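Local coordinates for protein acyl-CoA dehydrogenase (Slackia heliotrinireducens, PDB 4RM7) that belongs to the acyl-CoA dehydrogenase family, built from an N-terminal helical domain, a middle beta domain and a C-terminal helical domain, at residues R66-F71 with L95-L100. Sequence-based numbering, arbitrary orientation.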
loop_
_atom_site.group_PDB
_atom_site.type_symbol
_atom_site.label_atom_id
_atom_site.label_comp_id
_atom_site.label_asym_id
_atom_site.label_seq_id
_atom_site.Cartn_x
_atom_site.Cartn_y
_atom_site.Cartn_z
ATOM N N ARG A 66 -14.500 33.181 24.694
ATOM C CA ARG A 66 -14.414 33.343 23.241
ATOM C C ARG A 66 -14.574 32.009 22.517
ATOM O O ARG A 66 -15.452 31.838 21.674
ATOM C CB ARG A 66 -13.084 33.984 22.845
ATOM C CG ARG A 66 -12.699 35.194 23.674
ATOM C CD ARG A 66 -11.337 35.733 23.272
ATOM N NE ARG A 66 -10.291 34.711 23.321
ATOM C CZ ARG A 66 -9.486 34.508 24.363
ATOM N NH1 ARG A 66 -9.610 35.255 25.453
ATOM N NH2 ARG A 66 -8.556 33.556 24.316
ATOM N N THR A 67 -13.717 31.057 22.856
ATOM C CA THR A 67 -13.730 29.755 22.202
ATOM C C THR A 67 -13.768 28.607 23.210
ATOM O O THR A 67 -13.485 28.792 24.395
ATOM C CB THR A 67 -12.490 29.575 21.316
ATOM O OG1 THR A 67 -11.337 29.433 22.153
ATOM C CG2 THR A 67 -12.298 30.778 20.409
ATOM N N TYR A 68 -14.112 27.418 22.729
ATOM C CA TYR A 68 -13.924 26.215 23.517
ATOM C C TYR A 68 -12.429 25.848 23.582
ATOM O O TYR A 68 -11.595 26.418 22.867
ATOM C CB TYR A 68 -14.748 25.074 22.934
ATOM C CG TYR A 68 -16.231 25.331 23.041
ATOM C CD1 TYR A 68 -16.946 24.912 24.159
ATOM C CD2 TYR A 68 -16.919 26.021 22.043
ATOM C CE1 TYR A 68 -18.300 25.160 24.274
ATOM C CE2 TYR A 68 -18.279 26.271 22.152
ATOM C CZ TYR A 68 -18.958 25.841 23.274
ATOM O OH TYR A 68 -20.301 26.078 23.404
ATOM N N ASP A 69 -12.087 24.915 24.462
ATOM C CA ASP A 69 -10.724 24.414 24.541
ATOM C C ASP A 69 -10.645 23.105 23.749
ATOM O O ASP A 69 -10.957 22.023 24.277
ATOM C CB ASP A 69 -10.303 24.199 25.994
ATOM C CG ASP A 69 -10.238 25.502 26.798
ATOM O OD1 ASP A 69 -9.936 26.574 26.213
ATOM O OD2 ASP A 69 -10.480 25.454 28.030
ATOM N N LEU A 70 -10.230 23.212 22.487
ATOM C CA LEU A 70 -10.324 22.099 21.534
ATOM C C LEU A 70 -9.460 20.872 21.892
ATOM O O LEU A 70 -9.921 19.739 21.776
ATOM C CB LEU A 70 -9.962 22.584 20.128
ATOM C CG LEU A 70 -10.297 21.607 19.003
ATOM C CD1 LEU A 70 -11.754 21.236 19.007
ATOM C CD2 LEU A 70 -9.973 22.211 17.688
ATOM N N PHE A 71 -8.218 21.091 22.316
ATOM C CA PHE A 71 -7.371 19.985 22.738
ATOM C C PHE A 71 -8.046 19.220 23.872
ATOM O O PHE A 71 -8.057 17.990 23.867
ATOM C CB PHE A 71 -5.994 20.473 23.179
ATOM C CG PHE A 71 -5.050 19.366 23.550
ATOM C CD1 PHE A 71 -4.836 18.297 22.686
ATOM C CD2 PHE A 71 -4.366 19.383 24.758
ATOM C CE1 PHE A 71 -3.952 17.254 23.023
ATOM C CE2 PHE A 71 -3.480 18.338 25.112
ATOM C CZ PHE A 71 -3.271 17.280 24.238
ATOM N N LEU A 95 -20.522 19.835 18.610
ATOM C CA LEU A 95 -20.452 20.620 17.392
ATOM C C LEU A 95 -21.764 21.370 17.160
ATOM O O LEU A 95 -21.772 22.523 16.719
ATOM C CB LEU A 95 -20.131 19.722 16.201
ATOM C CG LEU A 95 -20.110 20.441 14.852
ATOM C CD1 LEU A 95 -18.902 21.367 14.752
ATOM C CD2 LEU A 95 -20.136 19.455 13.705
ATOM N N GLN A 96 -22.873 20.703 17.464
ATOM C CA GLN A 96 -24.199 21.262 17.236
ATOM C C GLN A 96 -24.433 22.434 18.157
ATOM O O GLN A 96 -25.114 23.392 17.802
ATOM C CB GLN A 96 -25.283 20.212 17.458
ATOM C CG GLN A 96 -25.526 19.319 16.267
ATOM C CD GLN A 96 -26.789 18.502 16.430
ATOM O OE1 GLN A 96 -27.272 17.875 15.479
ATOM N NE2 GLN A 96 -27.336 18.502 17.650
ATOM N N LEU A 97 -23.859 22.333 19.345
ATOM C CA LEU A 97 -23.938 23.378 20.339
ATOM C C LEU A 97 -23.192 24.595 19.850
ATOM O O LEU A 97 -23.694 25.717 19.881
ATOM C CB LEU A 97 -23.345 22.906 21.660
ATOM C CG LEU A 97 -23.610 23.876 22.806
ATOM C CD1 LEU A 97 -25.102 24.185 22.881
ATOM C CD2 LEU A 97 -23.095 23.321 24.123
ATOM N N GLN A 98 -21.978 24.347 19.393
ATOM C CA GLN A 98 -21.099 25.399 18.918
ATOM C C GLN A 98 -21.703 26.135 17.726
ATOM O O GLN A 98 -21.738 27.367 17.702
ATOM C CB GLN A 98 -19.750 24.806 18.552
ATOM C CG GLN A 98 -18.676 25.828 18.335
ATOM C CD GLN A 98 -17.307 25.201 18.331
ATOM O OE1 GLN A 98 -17.115 24.099 18.857
ATOM N NE2 GLN A 98 -16.345 25.884 17.718
ATOM N N ILE A 99 -22.190 25.365 16.754
ATOM C CA ILE A 99 -22.841 25.906 15.566
ATOM C C ILE A 99 -24.090 26.726 15.898
ATOM O O ILE A 99 -24.312 27.795 15.322
ATOM C CB ILE A 99 -23.215 24.781 14.602
ATOM C CG1 ILE A 99 -21.969 24.266 13.899
ATOM C CG2 ILE A 99 -24.207 25.250 13.567
ATOM C CD1 ILE A 99 -22.247 23.071 13.031
ATOM N N LEU A 100 -24.899 26.241 16.828
ATOM C CA LEU A 100 -26.057 27.013 17.269
ATOM C C LEU A 100 -25.646 28.362 17.856
ATOM O O LEU A 100 -26.226 29.388 17.502
ATOM C CB LEU A 100 -26.885 26.248 18.303
ATOM C CG LEU A 100 -28.094 27.083 18.726
ATOM C CD1 LEU A 100 -28.983 27.269 17.538
ATOM C CD2 LEU A 100 -28.863 26.481 19.884
#
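Tyr68 reaches across to helix 90-103 and meets two neighbouring residues there, Leu97 and Gln98. Between 66-71 and 95-100 the contact is van der Waals packing, with no hydrogen bond. The larger share falls to Gln98, whose extended chain runs alongside the phenol in the opposite sense: Tyr68 CE2 lies 3.9 Å from Gln98 CG, and farther back along the ring Tyr68 CD2 is 3.7 Å from Gln98 OE1. Ring and amide planes are inclined 34° to each other, and the amide oxygen approaches the ring obliquely. Gln98 lies along the ring in this way because its CG is anti to the backbone N (chi1 -167°) and the chain stays extended beyond. Leu97 takes the far end of the phenol, crossing it at about a right angle, with Leu97 CD2 4.0 Å from Tyr68 OH.

The polar link to this helix comes just past Leu100: Tyr68 OH is hydrogen-bonded to OE1 of Glu101, one turn on from Leu97, which gives the hydroxyl of this buried tyrosine a partner. Within the loop, at the base of the tyrosine, Thr67 OG1 donates to Tyr68 O at 3.1 Å.

Within the N-terminal helical domain, the tyrosine thus links the loop leading into helix 70-84 to helix 90-103. Arg113 of helix 106-119 touches both Tyr68 and Leu97, while Leu241 and Tyr244 of helix 234-270 pack on Gln98; Leu126 of strand 124-127 meets Ile99.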